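Local atomic coordinates of protein (auracyanin) (Chloroflexus aurantiacus, PDB entry 1QHQ), a protein that carries a type 1 blue copper site and probably serves as a soluble electron acceptor for the membrane-bound alternative complex III of photosynthetic Chloroflexus. Residues N40-L45 and T109-A114; G54-W59 and D81-P86; P115-Y120 and T135-P140. All blocks are in the same frame, centred on the assembly; numbering follows the deposited sequence. Where two conformers were deposited one is given.

The three contacts belong to one cupredoxin beta sandwich. Interaction 1 pairs strands 42-49 and 104-111 of one sheet, and interaction 3 pairs strands 116-121 and 133-139 of the other; their centres are about 11 Å apart, and residues 109-114 run straight on into 115-120, so the chain changes sheets there. Interaction 2 joins two loops at the copper end, with its centre about 22 Å from that of interaction 1 and 23 Å from that of interaction 3. Both its segments come between 40-45 and 109-114 in sequence. Trp59, which follows Asn58 in 54-59, packs its ring against Phe110 of interaction 1 and Tyr120 of interaction 3. The sheets thus form a frame that carries the metal site at one end.

Interaction 1: residues N40-L45 and T109-A114; sequences NTVVRL and TFRTPA
An antiparallel ladder in one sheet of the cupredoxin sandwich pairs Val42, Val43 and Arg44 with Arg111, Phe110 and Thr109. Its hydrogen-bonded pair is Val43 and Phe110: Val43 N reaches Phe110 O at 2.8 Å, and Phe110 N returns to Val43 O at 3.0 Å. Past the strands the pairing goes on, Thr112 N giving a nearly straight bond (169°) to Thr41 O at 2.8 Å. The hydroxyl of Thr112 then stands in for a backbone carbonyl. With OG1 set between its own backbone N and carbonyl carbon (chi1 55°), it accepts the N-H of Thr41 at 3.0 Å from Thr41 N to Thr112 OG1, while also bonding Pro38 O. With an alanine here, Thr41 N and the carbonyl of Pro38 would probably be left without this mate, and Val43 CG2 would lose the methyl it packs on.

On the other face, Val42 CG1 meets Thr109 CG2 at 3.7 Å, and the OG1 of Thr109 lies 3.3 Å from Arg44 CG. Arg111, modelled in two conformers, can lay its guanidinium over Val42 CG2; its NH2 forms a salt bridge with Glu13. The Val43 and Phe110 face turns inward, where branched and aromatic carbon suits burial, Val43 touching Leu37 and Phe110 touching Ala95 of the facing sheet. Such inward-facing apolar rows are typical of a beta sandwich, here with a mixed outer face where Thr109, Arg44 and Arg111 surround a covered Val42.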
ATOM      1  N   ASN A  40      -6.590  -6.321  14.267  1.00 11.86           N
ATOM      2  CA  ASN A  40      -5.544  -6.568  15.266  1.00 12.78           C
ATOM      3  C   ASN A  40      -4.847  -7.878  15.046  1.00 13.05           C
ATOM      4  O   ASN A  40      -4.522  -8.656  15.963  1.00 14.90           O
ATOM      5  CB  ASN A  40      -6.184  -6.514  16.685  1.00 17.94           C
ATOM      6  CG  ASN A  40      -5.110  -6.529  17.767  1.00 26.92           C
ATOM      7  OD1 ASN A  40      -4.076  -5.865  17.640  1.00 32.24           O
ATOM      8  ND2 ASN A  40      -5.327  -7.295  18.829  1.00 30.82           N
ATOM      9  N   THR A  41      -4.494  -8.174  13.789  1.00 11.53           N
ATOM     10  CA  THR A  41      -3.857  -9.379  13.365  1.00 11.98           C
ATOM     11  C   THR A  41      -2.598  -9.066  12.544  1.00 11.77           C
ATOM     12  O   THR A  41      -2.598  -8.069  11.811  1.00 12.03           O
ATOM     13  CB  THR A  41      -4.814 -10.176  12.398  1.00 12.42           C
ATOM     14  OG1 THR A  41      -6.004 -10.478  13.183  1.00 13.49           O
ATOM     15  CG2 THR A  41      -4.157 -11.447  11.960  1.00 14.31           C
ATOM     16  N   VAL A  42      -1.546  -9.825  12.742  1.00  9.80           N
ATOM     17  CA  VAL A  42      -0.315  -9.608  11.947  1.00  9.44           C
ATOM     18  C   VAL A  42      -0.484 -10.258  10.584  1.00  9.77           C
ATOM     19  O   VAL A  42      -0.760 -11.455  10.454  1.00 10.48           O
ATOM     20  CB  VAL A  42       0.933 -10.187  12.619  1.00 10.54           C
ATOM     21  CG1 VAL A  42       2.198  -9.896  11.811  1.00 12.76           C
ATOM     22  CG2 VAL A  42       1.062  -9.583  14.033  1.00 14.10           C
ATOM     23  N   VAL A  43      -0.304  -9.420   9.551  1.00 10.11           N
ATOM     24  CA  VAL A  43      -0.462  -9.922   8.171  1.00  6.73           C
ATOM     25  C   VAL A  43       0.765  -9.560   7.359  1.00  7.22           C
ATOM     26  O   VAL A  43       1.298  -8.459   7.530  1.00  7.92           O
ATOM     27  CB  VAL A  43      -1.692  -9.264   7.476  1.00  8.17           C
ATOM     28  CG1 VAL A  43      -1.763  -9.629   6.024  0.50 11.41           C
ATOM     29  CG2 VAL A  43      -2.960  -9.641   8.242  0.50  2.92           C
ATOM     30  N   ARG A  44       1.250 -10.484   6.544  1.00  8.42           N
ATOM     31  CA  ARG A  44       2.226 -10.136   5.522  1.00  9.38           C
ATOM     32  C   ARG A  44       1.518  -9.957   4.180  1.00  6.43           C
ATOM     33  O   ARG A  44       0.893 -10.856   3.656  1.00  7.93           O
ATOM     34  CB  ARG A  44       3.350 -11.164   5.379  1.00  8.43           C
ATOM     35  CG  ARG A  44       4.470 -10.540   4.431  1.00  8.98           C
ATOM     36  CD  ARG A  44       5.533 -11.608   4.192  1.00 10.18           C
ATOM     37  NE  ARG A  44       5.051 -12.681   3.355  1.00 12.87           N
ATOM     38  CZ  ARG A  44       5.047 -13.960   3.475  1.00 13.21           C
ATOM     39  NH1 ARG A  44       5.626 -14.540   4.574  1.00 14.60           N
ATOM     40  NH2 ARG A  44       4.486 -14.774   2.586  1.00 15.51           N
ATOM     41  N   LEU A  45       1.672  -8.716   3.636  1.00  9.34           N
ATOM     42  CA  LEU A  45       1.092  -8.451   2.322  1.00 10.09           C
ATOM     43  C   LEU A  45       2.224  -8.527   1.276  1.00  6.94           C
ATOM     44  O   LEU A  45       3.283  -7.924   1.486  1.00  9.95           O
ATOM     45  CB  LEU A  45       0.525  -7.017   2.324  1.00 10.03           C
ATOM     46  CG  LEU A  45      -0.218  -6.584   1.051  0.50 11.39           C
ATOM     47  CD1 LEU A  45      -1.160  -5.443   1.331  0.50 11.89           C
ATOM     48  CD2 LEU A  45       0.788  -6.190  -0.041  0.50  7.28           C
ATOM     49  N   THR A 109       4.945  -6.224   6.465  1.00  9.58           N
ATOM     50  CA  THR A 109       4.321  -7.038   7.540  1.00  8.54           C
ATOM     51  C   THR A 109       3.847  -6.074   8.613  1.00  9.21           C
ATOM     52  O   THR A 109       4.628  -5.246   9.106  1.00  8.96           O
ATOM     53  CB  THR A 109       5.316  -8.024   8.131  1.00  7.19           C
ATOM     54  OG1 THR A 109       5.683  -8.986   7.099  1.00 10.24           O
ATOM     55  CG2 THR A 109       4.689  -8.810   9.309  1.00  9.47           C
ATOM     56  N   PHE A 110       2.552  -6.122   8.892  1.00  7.87           N
ATOM     57  CA  PHE A 110       1.944  -5.126   9.745  1.00  8.63           C
ATOM     58  C   PHE A 110       0.827  -5.730  10.590  1.00  9.60           C
ATOM     59  O   PHE A 110       0.207  -6.713  10.194  1.00 10.26           O
ATOM     60  CB  PHE A 110       1.449  -3.915   8.954  1.00 10.95           C
ATOM     61  CG  PHE A 110       0.310  -4.213   8.011  1.00  9.41           C
ATOM     62  CD1 PHE A 110       0.533  -4.832   6.800  1.00 10.10           C
ATOM     63  CD2 PHE A 110      -0.995  -3.880   8.354  1.00  9.81           C
ATOM     64  CE1 PHE A 110      -0.519  -5.109   5.951  1.00 10.82           C
ATOM     65  CE2 PHE A 110      -2.057  -4.187   7.531  1.00  9.81           C
ATOM     66  CZ  PHE A 110      -1.808  -4.756   6.275  1.00 13.37           C
ATOM     67  N   ARG A 111       0.477  -5.004  11.649  1.00 10.37           N
ATOM     68  CA  ARG A 111      -0.713  -5.361  12.431  1.00 11.80           C
ATOM     69  C   ARG A 111      -1.901  -4.565  11.875  1.00 10.31           C
ATOM     70  O   ARG A 111      -1.847  -3.353  11.744  1.00 12.30           O
ATOM     71  CB  ARG A 111      -0.507  -5.052  13.919  1.00 15.23           C
ATOM     72  CG  ARG A 111      -1.708  -5.511  14.765  0.50 15.80           C
ATOM     73  CD  ARG A 111      -1.386  -5.385  16.252  0.50 17.55           C
ATOM     74  NE  ARG A 111      -0.215  -6.189  16.610  0.50 18.87           N
ATOM     75  CZ  ARG A 111      -0.277  -7.475  16.934  0.50 16.36           C
ATOM     76  NH1 ARG A 111      -1.459  -8.092  16.906  0.50 16.49           N
ATOM     77  NH2 ARG A 111       0.800  -8.176  17.232  0.50 15.54           N
ATOM     78  N   THR A 112      -2.923  -5.310  11.464  1.00 11.17           N
ATOM     79  CA  THR A 112      -4.106  -4.585  10.930  1.00  9.61           C
ATOM     80  C   THR A 112      -4.704  -3.705  12.026  1.00 12.07           C
ATOM     81  O   THR A 112      -4.605  -4.022  13.219  1.00 10.00           O
ATOM     82  CB  THR A 112      -5.141  -5.595  10.447  1.00 11.74           C
ATOM     83  OG1 THR A 112      -5.419  -6.482  11.555  1.00 11.03           O
ATOM     84  CG2 THR A 112      -4.624  -6.444   9.283  1.00 10.98           C
ATOM     85  N   PRO A 113      -5.332  -2.614  11.639  1.00 11.34           N
ATOM     86  CA  PRO A 113      -5.977  -1.679  12.531  1.00  8.88           C
ATOM     87  C   PRO A 113      -7.305  -2.189  13.068  1.00 10.90           C
ATOM     88  O   PRO A 113      -7.613  -3.384  12.942  1.00 10.81           O
ATOM     89  CB  PRO A 113      -6.172  -0.443  11.625  1.00 11.74           C
ATOM     90  CG  PRO A 113      -6.482  -1.087  10.295  1.00 10.62           C
ATOM     91  CD  PRO A 113      -5.465  -2.217  10.206  1.00 11.56           C
ATOM     92  N   ALA A 114      -8.054  -1.330  13.752  1.00 10.79           N
ATOM     93  CA  ALA A 114      -9.370  -1.750  14.326  1.00 11.23           C
ATOM     94  C   ALA A 114     -10.371  -2.026  13.232  1.00 11.38           C
ATOM     95  O   ALA A 114     -10.161  -1.575  12.076  1.00 12.09           O
ATOM     96  CB  ALA A 114      -9.857  -0.513  15.124  1.00 13.83           C
TER

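Interaction 2: residues G54-W59 and D81-P86; sequences GVQHNW and DALFVP. With CU (copper (II) ion), chain B.
Gln56 lays its amide nitrogen against the forked end of Leu83, NE2 standing 3.6 Å from CD2 and 3.7 Å from CD1 of that leucine, the two side chains crossing at about a right angle. The glutamine chain is extended beyond CG, so that CD lies well out from the backbone, and the branched leucine suits its place by offering two methyls to the amide nitrogen. Two residues on, Asn58 does the same with a shorter arm: its ND2 comes within 4.0 Å of Val85 CG1 and equally 4.0 Å of Pro86 CD. These are van der Waals contacts, and the buried amide of Asn58 finds its polar partners elsewhere. OD1 accepts the N-H of Thr123, while the hydroxyl of Thr123 bonds Phe84 O. Thr123 therefore ties both loops together, and it directly follows the copper ligand Cys122.

Between Gln56 and Asn58 lies His57, whose ND1 binds the copper at 2.0 Å; Cys122, His127 and Met132 complete the type 1 site. The His57 side chain does not meet 81-86; it touches Phe47, Asn49 and Met132, and its ring meets that of His127. An asparagine suits position 58 because a short amide can accept a backbone N-H beside the cysteine ligand, much as in azurin. By holding that N-H, the amide oxygen is likely to limit movement of the cysteine loop, consistent with the low rearrangement expected of type 1 sites.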
ATOM      1  N   GLY A  54       6.032  -1.368 -17.948  1.00 20.04           N
ATOM      2  CA  GLY A  54       7.344  -0.970 -17.459  1.00 17.98           C
ATOM      3  C   GLY A  54       7.258   0.021 -16.316  1.00 14.17           C
ATOM      4  O   GLY A  54       8.190   0.735 -15.972  1.00 17.39           O
ATOM      5  N   VAL A  55       6.079   0.012 -15.624  1.00 14.90           N
ATOM      6  CA  VAL A  55       5.817   1.046 -14.641  1.00 14.96           C
ATOM      7  C   VAL A  55       5.966   0.599 -13.187  1.00 15.20           C
ATOM      8  O   VAL A  55       5.801  -0.577 -12.862  1.00 16.38           O
ATOM      9  CB  VAL A  55       4.434   1.700 -14.870  1.00 17.95           C
ATOM     10  CG1 VAL A  55       3.318   0.813 -14.331  1.00 16.98           C
ATOM     11  CG2 VAL A  55       4.406   3.095 -14.272  1.00 16.92           C
ATOM     12  N   GLN A  56       6.382   1.502 -12.354  1.00 15.06           N
ATOM     13  CA  GLN A  56       6.536   1.324 -10.924  1.00 14.40           C
ATOM     14  C   GLN A  56       5.225   1.434 -10.157  1.00 16.60           C
ATOM     15  O   GLN A  56       4.351   2.197 -10.515  1.00 16.35           O
ATOM     16  CB  GLN A  56       7.492   2.384 -10.377  1.00 12.72           C
ATOM     17  CG  GLN A  56       8.923   2.173 -10.888  1.00 12.68           C
ATOM     18  CD  GLN A  56       9.735   3.446 -10.708  1.00 17.64           C
ATOM     19  OE1 GLN A  56       9.449   4.443 -11.408  1.00 17.88           O
ATOM     20  NE2 GLN A  56      10.655   3.457  -9.793  1.00 21.70           N
ATOM     21  N   HIS A  57       5.178   0.723  -9.005  1.00 15.37           N
ATOM     22  CA  HIS A  57       3.985   0.734  -8.169  1.00 12.52           C
ATOM     23  C   HIS A  57       4.348   0.322  -6.721  1.00 14.81           C
ATOM     24  O   HIS A  57       5.295  -0.399  -6.487  1.00 11.99           O
ATOM     25  CB  HIS A  57       2.984  -0.322  -8.613  1.00  8.65           C
ATOM     26  CG  HIS A  57       2.306  -0.180  -9.935  1.00 11.31           C
ATOM     27  ND1 HIS A  57       1.529   0.924 -10.246  1.00 14.90           N
ATOM     28  CD2 HIS A  57       2.144  -1.058 -10.935  1.00 12.90           C
ATOM     29  CE1 HIS A  57       0.974   0.731 -11.426  1.00 10.43           C
ATOM     30  NE2 HIS A  57       1.331  -0.460 -11.886  1.00 11.99           N
ATOM     31  N   ASN A  58       3.509   0.849  -5.813  1.00 12.19           N
ATOM     32  CA  ASN A  58       3.665   0.390  -4.406  1.00 11.08           C
ATOM     33  C   ASN A  58       2.234   0.136  -3.903  1.00 10.02           C
ATOM     34  O   ASN A  58       1.270   0.234  -4.592  1.00  9.29           O
ATOM     35  CB  ASN A  58       4.427   1.301  -3.532  1.00 10.58           C
ATOM     36  CG  ASN A  58       3.789   2.613  -3.180  1.00  8.66           C
ATOM     37  OD1 ASN A  58       2.751   2.930  -3.788  1.00 11.58           O
ATOM     38  ND2 ASN A  58       4.348   3.373  -2.257  1.00 13.21           N
ATOM     39  N   TRP A  59       2.183  -0.395  -2.668  1.00  8.85           N
ATOM     40  CA  TRP A  59       0.902  -0.626  -1.974  1.00 10.38           C
ATOM     41  C   TRP A  59       0.979   0.117  -0.647  1.00  8.90           C
ATOM     42  O   TRP A  59       1.938  -0.097   0.150  1.00  8.73           O
ATOM     43  CB  TRP A  59       0.663  -2.099  -1.769  1.00  9.62           C
ATOM     44  CG  TRP A  59      -0.636  -2.443  -1.072  1.00  8.74           C
ATOM     45  CD1 TRP A  59      -1.810  -2.704  -1.701  1.00  8.89           C
ATOM     46  CD2 TRP A  59      -0.868  -2.587   0.331  1.00  9.88           C
ATOM     47  NE1 TRP A  59      -2.795  -3.018  -0.751  1.00 11.07           N
ATOM     48  CE2 TRP A  59      -2.210  -2.901   0.487  1.00  8.70           C
ATOM     49  CE3 TRP A  59      -0.039  -2.453   1.453  1.00  8.70           C
ATOM     50  CZ2 TRP A  59      -2.775  -3.177   1.752  1.00  8.92           C
ATOM     51  CZ3 TRP A  59      -0.606  -2.682   2.725  1.00 11.37           C
ATOM     52  CH2 TRP A  59      -1.954  -3.001   2.845  1.00  9.24           C
ATOM     53  N   ASP A  81      13.288  11.251  -3.850  1.00 33.12           N
ATOM     54  CA  ASP A  81      14.573  10.589  -3.599  1.00 34.19           C
ATOM     55  C   ASP A  81      14.382   9.140  -3.190  1.00 33.65           C
ATOM     56  O   ASP A  81      15.178   8.267  -3.530  1.00 34.11           O
ATOM     57  CB  ASP A  81      15.352  11.350  -2.524  1.00 40.25           C
ATOM     58  CG  ASP A  81      15.767  12.734  -3.020  1.00 45.17           C
ATOM     59  OD1 ASP A  81      16.168  12.832  -4.204  1.00 45.86           O
ATOM     60  OD2 ASP A  81      15.673  13.701  -2.240  1.00 48.11           O
ATOM     61  N   ALA A  82      13.228   8.884  -2.558  1.00 30.59           N
ATOM     62  CA  ALA A  82      12.900   7.513  -2.147  1.00 27.91           C
ATOM     63  C   ALA A  82      11.921   6.903  -3.120  1.00 24.89           C
ATOM     64  O   ALA A  82      11.220   5.935  -2.796  1.00 23.83           O
ATOM     65  CB  ALA A  82      12.350   7.538  -0.727  1.00 25.42           C
ATOM     66  N   LEU A  83      11.821   7.483  -4.326  1.00 22.61           N
ATOM     67  CA  LEU A  83      10.943   6.931  -5.346  1.00 19.63           C
ATOM     68  C   LEU A  83       9.489   6.900  -4.875  1.00 19.52           C
ATOM     69  O   LEU A  83       8.667   6.117  -5.410  1.00 17.09           O
ATOM     70  CB  LEU A  83      11.406   5.546  -5.770  1.00 23.04           C
ATOM     71  CG  LEU A  83      12.627   5.538  -6.724  1.00 27.28           C
ATOM     72  CD1 LEU A  83      13.043   4.103  -7.010  1.00 27.84           C
ATOM     73  CD2 LEU A  83      12.220   6.234  -8.026  1.00 29.02           C
ATOM     74  N   PHE A  84       9.081   7.978  -4.229  1.00 17.81           N
ATOM     75  CA  PHE A  84       7.695   8.346  -4.051  1.00 17.65           C
ATOM     76  C   PHE A  84       6.942   7.429  -3.095  1.00 18.99           C
ATOM     77  O   PHE A  84       5.709   7.293  -3.212  1.00 19.38           O
ATOM     78  CB  PHE A  84       6.981   8.484  -5.399  1.00 15.52           C
ATOM     79  CG  PHE A  84       7.645   9.484  -6.339  1.00 16.36           C
ATOM     80  CD1 PHE A  84       7.542  10.836  -6.119  1.00 16.89           C
ATOM     81  CD2 PHE A  84       8.377   9.022  -7.419  1.00 19.85           C
ATOM     82  CE1 PHE A  84       8.159  11.746  -6.974  1.00 20.33           C
ATOM     83  CE2 PHE A  84       8.996   9.919  -8.280  1.00 21.83           C
ATOM     84  CZ  PHE A  84       8.851  11.275  -8.071  1.00 20.15           C
ATOM     85  N   VAL A  85       7.652   6.796  -2.170  1.00 21.11           N
ATOM     86  CA  VAL A  85       6.947   6.103  -1.064  1.00 19.21           C
ATOM     87  C   VAL A  85       6.609   7.208  -0.055  1.00 20.40           C
ATOM     88  O   VAL A  85       7.235   8.276  -0.082  1.00 20.38           O
ATOM     89  CB  VAL A  85       7.839   5.073  -0.352  1.00 16.73           C
ATOM     90  CG1 VAL A  85       8.139   3.891  -1.273  1.00 17.98           C
ATOM     91  CG2 VAL A  85       9.130   5.714   0.146  1.00 19.08           C
ATOM     92  N   PRO A  86       5.642   6.987   0.802  1.00 18.35           N
ATOM     93  CA  PRO A  86       5.417   7.917   1.915  1.00 18.19           C
ATOM     94  C   PRO A  86       6.695   8.037   2.714  1.00 18.11           C
ATOM     95  O   PRO A  86       7.407   7.049   2.925  1.00 19.08           O
ATOM     96  CB  PRO A  86       4.341   7.190   2.750  1.00 18.05           C
ATOM     97  CG  PRO A  86       3.662   6.293   1.780  1.00 18.20           C
ATOM     98  CD  PRO A  86       4.775   5.795   0.854  1.00 18.09           C
TER
HETATM   99 CU    CU B 141       1.138   2.553  -9.118  1.00 13.92          CU

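Interaction 3: residues P115-Y120 and T135-P140; sequences PGTYLY and TLTVTP
Tyr118, Leu136 and Val138 make the apolar centre of this hairpin, on its buried face. CD1 and CE1 of Tyr118 both lie 3.7 Å from Val138 CG2; CG1 of that valine is anti to its backbone N (chi1 177°), which leaves CG2 beside that N and facing the ring. The oxygen of Leu136 lies at the edge of the Tyr118 ring, in its plane. The ring of Tyr120 reaches the other strand too: its CD1 comes 4.1 Å from Leu136 CB and its CE1 3.5 Å from Thr135 N. The two phenols bring their hydroxyls to backbone oxygens, Tyr118 OH to Ala114 O and Tyr120 OH to Gln32 O, so a tyrosine can fill a buried place without stranding its polar end.

The two backbones are joined by an antiparallel ladder of four hydrogen bonds. Val138 N meets Gly116 O, and Leu136 N meets Tyr118 O, both at 2.7 Å; the return bonds are 2.9 Å from Tyr118 N to Leu136 O and 3.0 Å from Gly116 N to Val138 O. Gly116 has backbone angles (phi 158°) at which a CB would collide with the preceding carbonyl oxygen. On the opposite, more polar face, Thr117 and Thr137 lie side by side and point the same way.

Leu119, also on that face, packs on Ala69 of helix 66-77, while strand 34-38 flanks 133-139 on one side and strand 60-62 borders 116-121 on the other.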
ATOM      1  N   PRO A 115     -11.476  -2.656  13.502  1.00 10.86           N
ATOM      2  CA  PRO A 115     -12.505  -2.942  12.512  1.00 10.25           C
ATOM      3  C   PRO A 115     -12.922  -1.637  11.878  1.00  9.44           C
ATOM      4  O   PRO A 115     -12.983  -0.582  12.537  1.00 11.85           O
ATOM      5  CB  PRO A 115     -13.669  -3.529  13.344  1.00 10.21           C
ATOM      6  CG  PRO A 115     -12.898  -4.242  14.456  1.00 11.36           C
ATOM      7  CD  PRO A 115     -11.849  -3.203  14.840  1.00  9.47           C
ATOM      8  N   GLY A 116     -13.127  -1.642  10.538  1.00  9.55           N
ATOM      9  CA  GLY A 116     -13.490  -0.407   9.861  1.00 10.83           C
ATOM     10  C   GLY A 116     -13.091  -0.595   8.359  1.00  9.55           C
ATOM     11  O   GLY A 116     -12.780  -1.695   7.978  1.00 10.58           O
ATOM     12  N   THR A 117     -13.207   0.506   7.666  1.00  9.86           N
ATOM     13  CA  THR A 117     -12.920   0.493   6.208  1.00 10.80           C
ATOM     14  C   THR A 117     -11.828   1.525   5.943  1.00  8.94           C
ATOM     15  O   THR A 117     -11.739   2.592   6.508  1.00 11.04           O
ATOM     16  CB  THR A 117     -14.195   0.862   5.457  1.00 10.58           C
ATOM     17  OG1 THR A 117     -15.181  -0.150   5.701  0.50  8.93           O
ATOM     18  CG2 THR A 117     -13.976   0.959   3.952  0.50  7.30           C
ATOM     19  N   TYR A 118     -10.875   1.087   5.102  1.00  9.63           N
ATOM     20  CA  TYR A 118      -9.640   1.826   4.917  1.00 11.15           C
ATOM     21  C   TYR A 118      -9.240   1.746   3.426  1.00 11.61           C
ATOM     22  O   TYR A 118      -9.407   0.678   2.831  1.00 13.23           O
ATOM     23  CB  TYR A 118      -8.502   1.131   5.700  1.00 10.88           C
ATOM     24  CG  TYR A 118      -8.768   1.053   7.195  1.00 10.39           C
ATOM     25  CD1 TYR A 118      -9.466  -0.027   7.726  1.00 12.26           C
ATOM     26  CD2 TYR A 118      -8.226   2.004   8.035  1.00 10.09           C
ATOM     27  CE1 TYR A 118      -9.693  -0.070   9.104  1.00 10.87           C
ATOM     28  CE2 TYR A 118      -8.394   1.922   9.417  1.00 13.16           C
ATOM     29  CZ  TYR A 118      -9.161   0.888   9.903  1.00 11.11           C
ATOM     30  OH  TYR A 118      -9.341   0.804  11.295  1.00 11.49           O
ATOM     31  N   LEU A 119      -8.741   2.835   2.893  1.00 11.34           N
ATOM     32  CA  LEU A 119      -8.253   2.735   1.498  1.00 12.72           C
ATOM     33  C   LEU A 119      -6.804   2.256   1.495  1.00  9.90           C
ATOM     34  O   LEU A 119      -6.013   2.624   2.359  1.00  9.46           O
ATOM     35  CB  LEU A 119      -8.265   4.120   0.843  1.00 12.97           C
ATOM     36  CG  LEU A 119      -9.615   4.649   0.392  1.00 16.41           C
ATOM     37  CD1 LEU A 119      -9.405   6.042  -0.240  1.00 18.12           C
ATOM     38  CD2 LEU A 119     -10.292   3.733  -0.592  1.00 18.05           C
ATOM     39  N   TYR A 120      -6.480   1.515   0.435  1.00  8.18           N
ATOM     40  CA  TYR A 120      -5.084   1.287   0.076  1.00  8.99           C
ATOM     41  C   TYR A 120      -4.901   1.959  -1.332  1.00  9.27           C
ATOM     42  O   TYR A 120      -5.864   1.965  -2.096  1.00 10.11           O
ATOM     43  CB  TYR A 120      -4.644  -0.125   0.046  1.00  8.10           C
ATOM     44  CG  TYR A 120      -5.461  -1.106  -0.739  1.00  7.85           C
ATOM     45  CD1 TYR A 120      -6.542  -1.788  -0.100  1.00  8.15           C
ATOM     46  CD2 TYR A 120      -5.195  -1.420  -2.072  1.00  7.94           C
ATOM     47  CE1 TYR A 120      -7.244  -2.726  -0.799  1.00  8.50           C
ATOM     48  CE2 TYR A 120      -5.931  -2.352  -2.755  1.00  8.92           C
ATOM     49  CZ  TYR A 120      -6.970  -3.016  -2.114  1.00  9.40           C
ATOM     50  OH  TYR A 120      -7.723  -3.933  -2.795  1.00 10.58           O
ATOM     51  N   THR A 135     -10.225  -0.956  -1.485  1.00 11.52           N
ATOM     52  CA  THR A 135     -10.771  -0.807  -0.135  1.00 11.10           C
ATOM     53  C   THR A 135     -10.440  -2.058   0.700  1.00  9.07           C
ATOM     54  O   THR A 135     -10.776  -3.158   0.311  1.00  9.20           O
ATOM     55  CB  THR A 135     -12.298  -0.640  -0.207  1.00 10.56           C
ATOM     56  OG1 THR A 135     -12.587   0.616  -0.872  1.00 14.74           O
ATOM     57  CG2 THR A 135     -12.901  -0.588   1.193  1.00 11.89           C
ATOM     58  N   LEU A 136      -9.825  -1.781   1.842  1.00  9.89           N
ATOM     59  CA  LEU A 136      -9.610  -2.879   2.822  1.00  9.51           C
ATOM     60  C   LEU A 136     -10.752  -2.765   3.862  1.00  9.94           C
ATOM     61  O   LEU A 136     -10.868  -1.738   4.521  1.00  9.92           O
ATOM     62  CB  LEU A 136      -8.268  -2.691   3.543  1.00  9.77           C
ATOM     63  CG  LEU A 136      -8.114  -3.629   4.787  1.00  9.22           C
ATOM     64  CD1 LEU A 136      -8.076  -5.082   4.364  1.00 10.52           C
ATOM     65  CD2 LEU A 136      -6.839  -3.250   5.521  1.00  9.52           C
ATOM     66  N   THR A 137     -11.495  -3.833   4.012  1.00 10.07           N
ATOM     67  CA  THR A 137     -12.477  -3.897   5.126  1.00 10.36           C
ATOM     68  C   THR A 137     -11.869  -4.803   6.239  1.00  7.86           C
ATOM     69  O   THR A 137     -11.423  -5.873   5.972  1.00  9.74           O
ATOM     70  CB  THR A 137     -13.800  -4.477   4.665  1.00 13.54           C
ATOM     71  OG1 THR A 137     -14.340  -3.580   3.662  1.00 12.20           O
ATOM     72  CG2 THR A 137     -14.802  -4.477   5.834  1.00 13.24           C
ATOM     73  N   VAL A 138     -11.740  -4.153   7.396  1.00 10.58           N
ATOM     74  CA  VAL A 138     -11.142  -4.892   8.533  1.00 10.16           C
ATOM     75  C   VAL A 138     -12.302  -5.337   9.436  1.00 10.10           C
ATOM     76  O   VAL A 138     -13.137  -4.519   9.809  1.00 10.38           O
ATOM     77  CB  VAL A 138     -10.179  -3.998   9.273  1.00 10.60           C
ATOM     78  CG1 VAL A 138      -9.613  -4.741  10.497  1.00 13.40           C
ATOM     79  CG2 VAL A 138      -9.001  -3.604   8.349  1.00 11.12           C
ATOM     80  N   THR A 139     -12.374  -6.625   9.602  1.00 10.07           N
ATOM     81  CA  THR A 139     -13.545  -7.225  10.343  1.00 10.95           C
ATOM     82  C   THR A 139     -13.129  -7.409  11.796  1.00 11.22           C
ATOM     83  O   THR A 139     -12.056  -7.086  12.238  1.00 12.04           O
ATOM     84  CB  THR A 139     -13.848  -8.571   9.688  1.00 11.04           C
ATOM     85  OG1 THR A 139     -12.709  -9.452   9.860  1.00 11.37           O
ATOM     86  CG2 THR A 139     -14.094  -8.382   8.183  1.00 13.42           C
ATOM     87  N   PRO A 140     -14.142  -7.873  12.601  1.00 10.75           N
ATOM     88  CA  PRO A 140     -13.914  -7.936  14.045  1.00 13.63           C
ATOM     89  C   PRO A 140     -12.678  -8.611  14.513  1.00 16.46           C
ATOM     90  O   PRO A 140     -12.293  -9.697  14.056  1.00 18.44           O
ATOM     91  CB  PRO A 140     -15.184  -8.592  14.594  1.00 11.54           C
ATOM     92  CG  PRO A 140     -16.230  -7.990  13.665  1.00 10.91           C
ATOM     93  CD  PRO A 140     -15.585  -8.222  12.295  1.00 10.59           C
ATOM     94  OXT PRO A 140     -12.155  -8.153  15.593  1.00 17.94           O
TER
HETATM   95  O   HOH W   1     -16.506  -2.263   3.619  1.00 20.69           O